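Local atomic coordinates of C-C motif chemokine 1 (Homo sapiens, PDB entry 4OIK), a protein that acts as a secreted CC chemokine that attracts monocytes but not neutrophils and binds the receptor CCR8. Residues R10-F15 / R29-I34; I25-N30 / R67-K72. One frame throughout, in Å; residues are numbered along the deposited sequence.

Interaction 1: R10-F15 / R29-I34; sequences RCCFSF and RNTSSI. With NAG (2-acetamido-2-deoxy-beta-D-glucopyranose), chain E; SO4 (sulfate ion), chain F; SO4 (sulfate ion), chain H.
Arg10 and Ser32 are joined by two hydrogen bonds, one through the serine backbone N and one through its hydroxyl, where the N-terminal strand ends within the CC motif of this chemokine, Cys11 in the strand and Cys12 just past it. A chi1 of -55° swings Ser32 OG beside its own backbone N, facing Arg10, and Arg10 N donates to Ser32 OG at 2.8 Å. In return Ser32 N gives a nearly straight bond (169°) to Arg10 O, 2.9 Å away and in the carbonyl plane. The two arginine side chains cross at a slant, guanidinium planes 35° apart, Arg10 NH2 lying over one face of the Arg29 guanidinium, near its rim. Such proximity of like charges is probably eased in the crystal by a sulfate, probably from the crystallisation liquor, to whose O4 Arg10 NE donates at 2.9 Å. Thr31 turns its CG2 methyl onto Cys12 SG, at 3.7 Å, while its hydroxyl bonds back to Ser36 O. Disulfides tie Cys11 to Cys35 and Cys12 to Cys51, and Cys11 also pairs antiparallel with a strand of the second subunit. Arg10 NH2 donates to a water at 3.1 Å, and that water in turn donates to Asn30 O.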
# COMPACT_ATOMS: atom_id res chain seq x y z
N ARG A 10 -0.43 -0.54 4.58
CA ARG A 10 0.90 -0.41 3.97
C ARG A 10 1.87 -0.92 5.00
O ARG A 10 1.91 -0.37 6.10
CB ARG A 10 1.23 1.05 3.62
CG ARG A 10 0.33 1.60 2.58
CD ARG A 10 0.91 2.84 1.96
NE ARG A 10 -0.03 3.34 0.97
CZ ARG A 10 -0.95 4.25 1.23
NH1 ARG A 10 -1.80 4.63 0.29
NH2 ARG A 10 -1.04 4.79 2.44
N CYS A 11 2.60 -1.98 4.67
CA CYS A 11 3.54 -2.62 5.60
C CYS A 11 4.93 -2.66 5.05
O CYS A 11 5.13 -2.77 3.84
CB CYS A 11 3.09 -4.02 5.95
SG CYS A 11 1.38 -4.13 6.47
N CYS A 12 5.87 -2.70 5.96
CA CYS A 12 7.27 -2.80 5.65
C CYS A 12 7.86 -4.02 6.31
O CYS A 12 8.13 -4.01 7.51
CB CYS A 12 7.97 -1.53 6.08
SG CYS A 12 7.73 -0.17 4.93
N PHE A 13 8.04 -5.09 5.52
CA PHE A 13 8.66 -6.33 6.03
C PHE A 13 10.15 -6.49 5.64
O PHE A 13 10.82 -7.32 6.21
CB PHE A 13 7.85 -7.56 5.64
CG PHE A 13 6.42 -7.51 6.10
CD1 PHE A 13 6.09 -7.63 7.45
CD2 PHE A 13 5.38 -7.43 5.18
CE1 PHE A 13 4.77 -7.59 7.87
CE2 PHE A 13 4.06 -7.41 5.61
CZ PHE A 13 3.77 -7.50 6.95
N SER A 14 10.65 -5.74 4.64
CA SER A 14 12.05 -5.76 4.20
C SER A 14 12.51 -4.30 4.30
O SER A 14 11.71 -3.44 4.00
CB SER A 14 12.15 -6.24 2.75
OG SER A 14 13.49 -6.21 2.28
N PHE A 15 13.79 -4.00 4.68
CA PHE A 15 14.20 -2.59 4.84
C PHE A 15 15.43 -2.17 4.08
O PHE A 15 16.29 -3.00 3.78
CB PHE A 15 14.36 -2.23 6.35
CG PHE A 15 13.17 -2.50 7.24
CD1 PHE A 15 12.04 -1.71 7.17
CD2 PHE A 15 13.20 -3.53 8.17
CE1 PHE A 15 10.94 -1.96 8.01
CE2 PHE A 15 12.10 -3.79 9.00
CZ PHE A 15 10.98 -2.99 8.92
N ARG A 29 5.86 8.33 4.67
CA ARG A 29 4.57 7.79 5.10
C ARG A 29 4.85 6.87 6.27
O ARG A 29 5.88 6.18 6.27
CB ARG A 29 3.85 7.01 3.98
CG ARG A 29 2.89 7.85 3.18
CD ARG A 29 1.74 7.04 2.62
NE ARG A 29 0.51 7.83 2.50
CZ ARG A 29 -0.38 8.00 3.47
NH1 ARG A 29 -0.19 7.44 4.66
NH2 ARG A 29 -1.47 8.72 3.26
N ASN A 30 3.97 6.89 7.29
CA ASN A 30 4.11 5.96 8.44
C ASN A 30 3.41 4.68 7.98
O ASN A 30 2.49 4.76 7.18
CB ASN A 30 3.42 6.51 9.69
CG ASN A 30 4.32 6.72 10.89
OD1 ASN A 30 5.52 7.04 10.77
ND2 ASN A 30 3.76 6.59 12.09
N THR A 31 3.88 3.50 8.42
CA THR A 31 3.22 2.25 8.01
C THR A 31 1.92 2.09 8.82
O THR A 31 1.74 2.75 9.84
CB THR A 31 4.14 1.04 8.20
OG1 THR A 31 4.39 0.89 9.59
CG2 THR A 31 5.45 1.17 7.47
N SER A 32 1.03 1.20 8.37
CA SER A 32 -0.23 0.97 9.09
C SER A 32 0.04 0.40 10.48
O SER A 32 0.94 -0.44 10.62
CB SER A 32 -1.13 0.07 8.28
OG SER A 32 -1.31 0.63 7.00
N SER A 33 -0.71 0.88 11.49
CA SER A 33 -0.57 0.51 12.90
C SER A 33 -0.73 -0.97 13.19
O SER A 33 -0.22 -1.46 14.20
CB SER A 33 -1.52 1.33 13.75
OG SER A 33 -1.30 2.71 13.47
N ILE A 34 -1.43 -1.69 12.32
CA ILE A 34 -1.64 -3.13 12.47
C ILE A 34 -0.36 -3.92 12.26
O ILE A 34 -0.16 -4.91 12.93
CB ILE A 34 -2.82 -3.62 11.59
CG1 ILE A 34 -3.22 -5.08 11.89
CG2 ILE A 34 -2.64 -3.34 10.09
CD1 ILE A 34 -4.55 -5.19 12.47
C1 NAG E . 4.00 7.40 13.28
C2 NAG E . 2.55 7.52 13.88
C3 NAG E . 2.61 7.99 15.38
C4 NAG E . 3.74 7.34 16.23
C5 NAG E . 5.08 7.30 15.44
C6 NAG E . 6.18 6.49 16.20
C7 NAG E . 0.91 8.22 12.04
C8 NAG E . 0.29 9.47 11.47
N2 NAG E . 1.76 8.50 13.09
O3 NAG E . 1.33 7.81 16.01
O4 NAG E . 3.90 8.05 17.49
O5 NAG E . 4.88 6.68 14.14
O6 NAG E . 7.50 6.60 15.63
O7 NAG E . 0.67 7.09 11.61
S SO4 F . -3.28 3.27 10.16
O1 SO4 F . -3.11 2.11 11.01
O2 SO4 F . -4.19 4.22 10.83
O3 SO4 F . -1.97 3.93 9.95
O4 SO4 F . -3.85 2.83 8.87
S SO4 H . -0.40 3.35 -2.70
O1 SO4 H . -1.79 3.79 -2.88
O2 SO4 H . 0.15 2.78 -3.96
O3 SO4 H . 0.48 4.50 -2.25
O4 SO4 H . -0.42 2.33 -1.72
O HOH W 1 0.36 4.09 5.06

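Interaction 2: I25-N30 / R67-K72; sequences ILCYRN and RHCPSK. With NAG (2-acetamido-2-deoxy-beta-D-glucopyranose), chain E; SO4 (sulfate ion), chain I.
Cys27 and Cys69 are joined covalently, SG to SG, at 2.1 Å with a torsion of 101° about the S-S bond. This third disulfide, beyond the two made by the CC motif cysteines, pins the C-terminal tail to the edge strand 25-30. Two backbone hydrogen bonds make a single beta bridge between Tyr28 and His68: Tyr28 N donates to Arg67 O at 3.2 Å, and Cys69 N to Tyr28 O at 2.8 Å. The same Tyr28 O takes a CA-H...O contact from His68 CA and sits above the His68 ring, towards its rim.

The aromatic pair is an offset edge-to-face stack. His68 presents its edge to the face of Tyr28, with CD2 3.9 Å from Tyr28 CE1 and the planes at 89°. Tyr28 CG stands between backbone N and carbonyl carbon (chi1 68°), which folds the ring back under the tail and places His68 CA over its centre. With an alanine here the His68 edge would probably lose its aromatic face and a gap would open below His68 CA, the imidazole being held less firmly. His68 CE1 also lies over one face of the Arg29 guanidinium, the two planes nearly perpendicular.

Among the polar contacts, Arg29 NH2 makes a weak bond to Ser71 OG, 2.8 Å away at the guanidinium edge. His68 N donates to O3 of a sulfate, probably from the crystallisation liquor, at 3.0 Å, and Arg67 NH2 bonds weakly to its O1.

The tail thus crosses strand 25-30 at a steep angle, meeting it at one bridge, while the strand's backbone bonds to Lys43 and Ile41 of strand 39-44; Tyr28 packs on Phe42 and Leu66, and its hydroxyl weakly meets Arg63 of helix 57-63.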
# COMPACT_ATOMS: atom_id res chain seq x y z
N ILE A 25 14.54 12.03 -1.69
CA ILE A 25 13.29 11.81 -0.96
C ILE A 25 12.42 13.06 -0.94
O ILE A 25 12.92 14.15 -0.65
CB ILE A 25 13.59 11.33 0.49
CG1 ILE A 25 14.64 10.17 0.53
CG2 ILE A 25 12.30 10.95 1.22
CD1 ILE A 25 15.23 9.77 1.99
N LEU A 26 11.10 12.88 -1.17
CA LEU A 26 10.12 13.97 -1.15
C LEU A 26 9.48 14.13 0.23
O LEU A 26 9.34 15.25 0.72
CB LEU A 26 9.06 13.71 -2.21
CG LEU A 26 9.47 14.06 -3.63
CD1 LEU A 26 9.16 12.93 -4.57
CD2 LEU A 26 8.76 15.27 -4.09
N CYS A 27 9.07 13.00 0.84
CA CYS A 27 8.40 12.97 2.13
C CYS A 27 8.40 11.54 2.64
O CYS A 27 8.90 10.63 1.97
CB CYS A 27 6.97 13.52 2.02
SG CYS A 27 6.01 12.82 0.65
N TYR A 28 7.80 11.33 3.82
CA TYR A 28 7.66 9.98 4.35
C TYR A 28 6.19 9.64 4.67
O TYR A 28 5.40 10.53 4.95
CB TYR A 28 8.56 9.77 5.59
CG TYR A 28 8.14 10.57 6.80
CD1 TYR A 28 7.15 10.10 7.66
CD2 TYR A 28 8.72 11.80 7.09
CE1 TYR A 28 6.72 10.86 8.75
CE2 TYR A 28 8.34 12.54 8.20
CZ TYR A 28 7.33 12.07 9.03
OH TYR A 28 6.94 12.80 10.12
N ARG A 29 5.86 8.33 4.67
CA ARG A 29 4.57 7.79 5.10
C ARG A 29 4.85 6.87 6.27
O ARG A 29 5.88 6.18 6.27
CB ARG A 29 3.85 7.01 3.98
CG ARG A 29 2.89 7.85 3.18
CD ARG A 29 1.74 7.04 2.62
NE ARG A 29 0.51 7.83 2.50
CZ ARG A 29 -0.38 8.00 3.47
NH1 ARG A 29 -0.19 7.44 4.66
NH2 ARG A 29 -1.47 8.72 3.26
N ASN A 30 3.97 6.89 7.29
CA ASN A 30 4.11 5.96 8.44
C ASN A 30 3.41 4.68 7.98
O ASN A 30 2.49 4.76 7.18
CB ASN A 30 3.42 6.51 9.69
CG ASN A 30 4.32 6.72 10.89
OD1 ASN A 30 5.52 7.04 10.77
ND2 ASN A 30 3.76 6.59 12.09
N ARG A 67 8.65 16.22 5.71
CA ARG A 67 7.27 16.30 6.17
C ARG A 67 6.57 14.96 5.81
O ARG A 67 7.13 14.18 5.04
CB ARG A 67 6.54 17.47 5.48
CG ARG A 67 7.19 18.85 5.67
CD ARG A 67 6.72 19.56 6.92
NE ARG A 67 7.42 20.83 7.10
CZ ARG A 67 7.30 21.62 8.16
NH1 ARG A 67 7.97 22.77 8.22
NH2 ARG A 67 6.51 21.28 9.17
N HIS A 68 5.36 14.71 6.36
CA HIS A 68 4.55 13.54 6.07
C HIS A 68 3.96 13.69 4.65
O HIS A 68 3.64 14.80 4.26
CB HIS A 68 3.41 13.39 7.10
CG HIS A 68 2.71 12.07 6.99
ND1 HIS A 68 1.56 11.93 6.22
CD2 HIS A 68 3.07 10.86 7.48
CE1 HIS A 68 1.26 10.63 6.27
NE2 HIS A 68 2.13 9.95 7.03
N CYS A 69 3.80 12.60 3.89
CA CYS A 69 3.25 12.70 2.53
C CYS A 69 1.79 13.13 2.52
O CYS A 69 1.03 12.66 3.35
CB CYS A 69 3.45 11.40 1.75
SG CYS A 69 5.18 11.06 1.34
N PRO A 70 1.38 14.01 1.58
CA PRO A 70 -0.05 14.39 1.55
C PRO A 70 -0.87 13.34 0.79
O PRO A 70 -0.29 12.52 0.09
CB PRO A 70 -0.04 15.75 0.82
CG PRO A 70 1.20 15.73 -0.02
CD PRO A 70 2.15 14.68 0.52
N SER A 71 -2.21 13.39 0.90
CA SER A 71 -3.11 12.44 0.24
C SER A 71 -4.16 13.13 -0.61
O SER A 71 -4.53 14.28 -0.32
CB SER A 71 -3.80 11.56 1.27
OG SER A 71 -2.87 10.70 1.92
N LYS A 72 -4.67 12.43 -1.66
CA LYS A 72 -5.76 12.94 -2.49
C LYS A 72 -7.08 12.60 -1.79
O LYS A 72 -7.06 11.98 -0.73
CB LYS A 72 -5.72 12.34 -3.91
CG LYS A 72 -4.68 12.98 -4.81
CD LYS A 72 -5.12 12.96 -6.25
CE LYS A 72 -4.29 13.89 -7.10
NZ LYS A 72 -4.80 13.97 -8.50
C1 NAG E . 4.00 7.40 13.28
C2 NAG E . 2.55 7.52 13.88
C3 NAG E . 2.61 7.99 15.38
C4 NAG E . 3.74 7.34 16.23
C5 NAG E . 5.08 7.30 15.44
C6 NAG E . 6.18 6.49 16.20
C7 NAG E . 0.91 8.22 12.04
C8 NAG E . 0.29 9.47 11.47
N2 NAG E . 1.76 8.50 13.09
O3 NAG E . 1.33 7.81 16.01
O4 NAG E . 3.90 8.05 17.49
O5 NAG E . 4.88 6.68 14.14
O6 NAG E . 7.50 6.60 15.63
O7 NAG E . 0.67 7.09 11.61
S SO4 I . 4.75 16.97 9.26
O1 SO4 I . 5.07 18.34 9.70
O2 SO4 I . 3.79 16.37 10.20
O3 SO4 I . 4.17 16.99 7.90
O4 SO4 I . 5.99 16.17 9.28
O HOH W 2 9.17 16.26 3.13

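Both interactions use strand 25-30, an outermost strand of the three-stranded antiparallel sheet, and they share Arg29 and Asn30. Their centres are about 13 Å apart, on opposite sides of the centre of the chain. Along the sequence 10-15 comes first, then strand 25-30 and the overlapping 29-34, and finally 67-72 after helix 57-63. Interaction 1 therefore fastens the N-terminal region to the strand's exit, and interaction 2 fastens the C-terminal tail across the strand itself. Arg29 reaches into both, facing Arg10 as well as the tail. Asn30 carries the N-linked sugar, so the strand and the loop that follows it tie in the CC motif and the C-terminal tail, with the glycan at the junction.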